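Local coordinates for Boca/mesd chaperone for ywtd beta-propeller-egf protein 1 (Caenorhabditis elegans, PDB 3OFG) that probably acts as an endoplasmic reticulum chaperone for the folding of YWTD beta-propeller-EGF modules of LDL-receptor-type proteins, this piece being its structured domain, at residues Ser26-Thr36 / Val52-Phe62. Residues are numbered along the deposited sequence; the frame is centred on the assembly and turned at random.
Sequences SDIRPFTEKWT and VFVIDDNRAIF
A helix-on-sheet contact joins the first turns of helix 29-45 to the hairpin of strands 50-56 and 59-64, with R29 and T32 bonded to D57 in its turn. In the nearly straight salt bridge from R29 NE to D57 OD1 (2.8 Å), OD1 lies near the guanidinium plane, at its edge, while the carboxylate plane stands 90° to it. A bend at chi3 (-80°) swings the guanidinium back over the hairpin, where D56 O sits above one face and NH1 comes 3.4 Å from V54 CG1. Were R29 replaced by an alanine, the D57 carboxylate would probably lose its charged mate and V54 CG1 the guanidinium packed beside it. T32 OG1 donates to D57 O (2.8 Å) from somewhat off the carbonyl plane. The topology is a four-stranded antiparallel sheet, order 2-3-1-4, and the axis of residues 29-36 runs at 26° to that of strand 59-62; a type I turn D56-R59 and a classic beta bulge, in which I55 N and D56 N both donate to R59 O, shape the hairpin end. Farther along, T36 OG1 donates to T32 O, while CG2 packs on A60 CB (3.8 Å) and CB meets the F62 ring edge at CE1 (4.0 Å). On the hairpin's other side, R59 bonds I55 O of the second subunit.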
loop_
_atom_site.group_PDB
_atom_site.type_symbol
_atom_site.label_atom_id
_atom_site.label_comp_id
_atom_site.label_asym_id
_atom_site.label_seq_id
_atom_site.Cartn_x
_atom_site.Cartn_y
_atom_site.Cartn_z
ATOM N N SER A 26 2.796 -19.953 -0.719
ATOM C CA SER A 26 2.673 -18.517 -0.481
ATOM C C SER A 26 3.902 -17.896 0.183
ATOM O O SER A 26 4.148 -16.705 0.012
ATOM C CB SER A 26 1.443 -18.208 0.357
ATOM O OG SER A 26 1.555 -18.780 1.635
ATOM N N ASP A 27 4.673 -18.674 0.943
ATOM C CA ASP A 27 5.828 -18.132 1.659
ATOM C C ASP A 27 7.044 -18.146 0.728
ATOM O O ASP A 27 7.973 -18.954 0.851
ATOM C CB ASP A 27 6.113 -18.882 2.989
ATOM C CG ASP A 27 6.501 -20.331 2.800
ATOM O OD1 ASP A 27 5.836 -21.024 2.015
ATOM O OD2 ASP A 27 7.476 -20.781 3.458
ATOM N N ILE A 28 7.003 -17.227 -0.228
ATOM C CA ILE A 28 8.024 -17.128 -1.275
ATOM C C ILE A 28 8.619 -15.716 -1.266
ATOM O O ILE A 28 8.940 -15.156 -2.313
ATOM C CB ILE A 28 7.462 -17.475 -2.661
ATOM C CG1 ILE A 28 6.221 -16.644 -3.008
ATOM C CG2 ILE A 28 7.144 -18.967 -2.733
ATOM C CD1 ILE A 28 5.823 -16.730 -4.498
ATOM N N ARG A 29 8.857 -15.157 -0.091
ATOM C CA ARG A 29 9.342 -13.780 -0.020
ATOM C C ARG A 29 10.634 -13.526 -0.790
ATOM O O ARG A 29 10.747 -12.487 -1.445
ATOM C CB ARG A 29 9.487 -13.289 1.427
ATOM C CG ARG A 29 9.669 -11.768 1.474
ATOM C CD ARG A 29 9.580 -11.225 2.887
ATOM N NE ARG A 29 8.201 -11.089 3.322
ATOM C CZ ARG A 29 7.529 -9.942 3.371
ATOM N NH1 ARG A 29 8.098 -8.800 3.008
ATOM N NH2 ARG A 29 6.274 -9.945 3.795
ATOM N N PRO A 30 11.639 -14.403 -0.712
ATOM C CA PRO A 30 12.858 -14.094 -1.488
ATOM C C PRO A 30 12.571 -13.950 -2.996
ATOM O O PRO A 30 13.126 -13.111 -3.683
ATOM C CB PRO A 30 13.779 -15.303 -1.239
ATOM C CG PRO A 30 13.235 -15.965 0.001
ATOM C CD PRO A 30 11.767 -15.618 0.114
ATOM N N PHE A 31 11.689 -14.787 -3.498
ATOM C CA PHE A 31 11.325 -14.821 -4.914
ATOM C C PHE A 31 10.517 -13.565 -5.257
ATOM O O PHE A 31 10.779 -12.895 -6.269
ATOM C CB PHE A 31 10.537 -16.106 -5.134
ATOM C CG PHE A 31 10.212 -16.428 -6.558
ATOM C CD1 PHE A 31 11.119 -17.112 -7.350
ATOM C CD2 PHE A 31 8.969 -16.160 -7.077
ATOM C CE1 PHE A 31 10.795 -17.459 -8.661
ATOM C CE2 PHE A 31 8.652 -16.511 -8.389
ATOM C CZ PHE A 31 9.558 -17.175 -9.151
ATOM N N THR A 32 9.588 -13.185 -4.404
ATOM C CA THR A 32 8.826 -11.949 -4.615
ATOM C C THR A 32 9.726 -10.736 -4.577
ATOM O O THR A 32 9.618 -9.862 -5.427
ATOM C CB THR A 32 7.775 -11.845 -3.531
ATOM O OG1 THR A 32 6.920 -12.988 -3.675
ATOM C CG2 THR A 32 6.944 -10.565 -3.632
ATOM N N GLU A 33 10.672 -10.706 -3.648
ATOM C CA GLU A 33 11.581 -9.571 -3.554
ATOM C C GLU A 33 12.478 -9.521 -4.783
ATOM O O GLU A 33 12.690 -8.422 -5.343
ATOM C CB GLU A 33 12.392 -9.618 -2.259
ATOM C CG GLU A 33 11.514 -9.368 -1.028
ATOM C CD GLU A 33 12.238 -9.199 0.288
ATOM O OE1 GLU A 33 13.478 -9.192 0.297
ATOM O OE2 GLU A 33 11.536 -9.047 1.315
ATOM N N LYS A 34 12.964 -10.654 -5.257
ATOM C CA LYS A 34 13.808 -10.684 -6.433
ATOM C C LYS A 34 13.056 -10.145 -7.630
ATOM O O LYS A 34 13.519 -9.247 -8.357
ATOM C CB LYS A 34 14.272 -12.108 -6.728
ATOM C CG LYS A 34 14.987 -12.254 -8.055
ATOM C CD LYS A 34 15.488 -13.668 -8.303
ATOM C CE LYS A 34 15.996 -13.840 -9.713
ATOM N NZ LYS A 34 16.538 -15.220 -9.914
ATOM N N TRP A 35 11.891 -10.725 -7.897
ATOM C CA TRP A 35 11.220 -10.438 -9.156
ATOM C C TRP A 35 10.541 -9.081 -9.177
ATOM O O TRP A 35 10.532 -8.426 -10.221
ATOM C CB TRP A 35 10.263 -11.588 -9.548
ATOM C CG TRP A 35 11.098 -12.718 -10.054
ATOM C CD1 TRP A 35 11.484 -13.847 -9.373
ATOM C CD2 TRP A 35 11.777 -12.749 -11.302
ATOM N NE1 TRP A 35 12.355 -14.582 -10.143
ATOM C CE2 TRP A 35 12.544 -13.924 -11.329
ATOM C CE3 TRP A 35 11.797 -11.901 -12.411
ATOM C CZ2 TRP A 35 13.326 -14.279 -12.437
ATOM C CZ3 TRP A 35 12.572 -12.264 -13.510
ATOM C CH2 TRP A 35 13.308 -13.443 -13.511
ATOM N N THR A 36 10.012 -8.617 -8.052
ATOM C CA THR A 36 9.435 -7.277 -8.044
ATOM C C THR A 36 10.491 -6.234 -8.314
ATOM O O THR A 36 10.210 -5.252 -9.000
ATOM C CB THR A 36 8.639 -6.942 -6.771
ATOM O OG1 THR A 36 9.456 -7.110 -5.612
ATOM C CG2 THR A 36 7.415 -7.836 -6.675
ATOM N N VAL A 52 8.331 0.323 -4.704
ATOM C CA VAL A 52 7.831 -0.995 -4.340
ATOM C C VAL A 52 7.795 -1.194 -2.836
ATOM O O VAL A 52 8.751 -0.877 -2.132
ATOM C CB VAL A 52 8.755 -2.097 -4.892
ATOM C CG1 VAL A 52 8.240 -3.483 -4.546
ATOM C CG2 VAL A 52 8.909 -1.965 -6.401
ATOM N N PHE A 53 6.691 -1.744 -2.351
ATOM C CA PHE A 53 6.567 -2.181 -0.972
ATOM C C PHE A 53 6.118 -3.638 -1.003
ATOM O O PHE A 53 5.032 -3.924 -1.471
ATOM C CB PHE A 53 5.540 -1.334 -0.193
ATOM C CG PHE A 53 5.838 0.141 -0.184
ATOM C CD1 PHE A 53 6.610 0.695 0.813
ATOM C CD2 PHE A 53 5.350 0.950 -1.172
ATOM C CE1 PHE A 53 6.888 2.071 0.806
ATOM C CE2 PHE A 53 5.621 2.304 -1.174
ATOM C CZ PHE A 53 6.378 2.847 -0.182
ATOM N N VAL A 54 6.919 -4.555 -0.483
ATOM C CA VAL A 54 6.536 -5.956 -0.382
ATOM C C VAL A 54 5.728 -6.088 0.903
ATOM O O VAL A 54 6.262 -5.954 2.004
ATOM C CB VAL A 54 7.778 -6.872 -0.430
ATOM C CG1 VAL A 54 7.367 -8.334 -0.264
ATOM C CG2 VAL A 54 8.519 -6.645 -1.745
ATOM N N ILE A 55 4.429 -6.292 0.767
ATOM C CA ILE A 55 3.518 -6.252 1.912
ATOM C C ILE A 55 3.083 -7.634 2.382
ATOM O O ILE A 55 2.511 -7.772 3.456
ATOM C CB ILE A 55 2.269 -5.394 1.610
ATOM C CG1 ILE A 55 1.499 -5.916 0.386
ATOM C CG2 ILE A 55 2.677 -3.934 1.427
ATOM C CD1 ILE A 55 0.089 -5.341 0.283
ATOM N N ASP A 56 3.331 -8.670 1.587
ATOM C CA ASP A 56 3.121 -10.063 1.983
ATOM C C ASP A 56 4.228 -10.865 1.332
ATOM O O ASP A 56 4.930 -10.369 0.442
ATOM C CB ASP A 56 1.779 -10.603 1.488
ATOM C CG ASP A 56 0.611 -9.969 2.171
ATOM O OD1 ASP A 56 0.356 -10.301 3.353
ATOM O OD2 ASP A 56 -0.052 -9.152 1.524
ATOM N N ASP A 57 4.377 -12.121 1.736
ATOM C CA ASP A 57 5.444 -12.946 1.166
ATOM C C ASP A 57 5.268 -13.163 -0.330
ATOM O O ASP A 57 6.233 -13.451 -1.035
ATOM C CB ASP A 57 5.507 -14.320 1.828
ATOM C CG ASP A 57 5.911 -14.270 3.279
ATOM O OD1 ASP A 57 6.522 -13.279 3.717
ATOM O OD2 ASP A 57 5.626 -15.279 3.962
ATOM N N ASN A 58 4.037 -12.996 -0.812
ATOM C CA ASN A 58 3.713 -13.167 -2.233
ATOM C C ASN A 58 2.873 -12.032 -2.817
ATOM O O ASN A 58 2.132 -12.226 -3.772
ATOM C CB ASN A 58 2.986 -14.508 -2.447
ATOM C CG ASN A 58 1.639 -14.552 -1.758
ATOM O OD1 ASN A 58 1.328 -13.708 -0.915
ATOM N ND2 ASN A 58 0.833 -15.555 -2.115
ATOM N N ARG A 59 3.013 -10.834 -2.276
ATOM C CA ARG A 59 2.252 -9.710 -2.797
ATOM C C ARG A 59 2.989 -8.420 -2.533
ATOM O O ARG A 59 3.567 -8.223 -1.460
ATOM C CB ARG A 59 0.861 -9.649 -2.174
ATOM C CG ARG A 59 -0.101 -8.682 -2.880
ATOM C CD ARG A 59 -1.555 -8.841 -2.425
ATOM N NE ARG A 59 -1.675 -8.701 -0.985
ATOM C CZ ARG A 59 -2.420 -7.799 -0.349
ATOM N NH1 ARG A 59 -3.179 -6.955 -1.016
ATOM N NH2 ARG A 59 -2.401 -7.774 0.971
ATOM N N ALA A 60 3.003 -7.548 -3.530
ATOM C CA ALA A 60 3.647 -6.248 -3.416
ATOM C C ALA A 60 2.749 -5.129 -3.911
ATOM O O ALA A 60 1.836 -5.337 -4.697
ATOM C CB ALA A 60 4.961 -6.254 -4.178
ATOM N N ILE A 61 3.049 -3.925 -3.459
ATOM C CA ILE A 61 2.428 -2.715 -3.967
ATOM C C ILE A 61 3.452 -1.993 -4.826
ATOM O O ILE A 61 4.613 -1.839 -4.427
ATOM C CB ILE A 61 2.005 -1.766 -2.813
ATOM C CG1 ILE A 61 0.939 -2.432 -1.978
ATOM C CG2 ILE A 61 1.539 -0.389 -3.359
ATOM C CD1 ILE A 61 0.597 -1.615 -0.721
ATOM N N PHE A 62 3.034 -1.549 -6.000
ATOM C CA PHE A 62 3.784 -0.610 -6.835
ATOM C C PHE A 62 3.044 0.730 -6.767
ATOM O O PHE A 62 1.878 0.812 -7.194
ATOM C CB PHE A 62 3.823 -1.067 -8.297
ATOM C CG PHE A 62 4.766 -2.204 -8.584
ATOM C CD1 PHE A 62 5.365 -2.954 -7.577
ATOM C CD2 PHE A 62 5.053 -2.517 -9.889
ATOM C CE1 PHE A 62 6.222 -4.001 -7.900
ATOM C CE2 PHE A 62 5.918 -3.553 -10.206
ATOM C CZ PHE A 62 6.498 -4.282 -9.223
HETATM O O HOH W 1 5.290 -7.047 5.320
#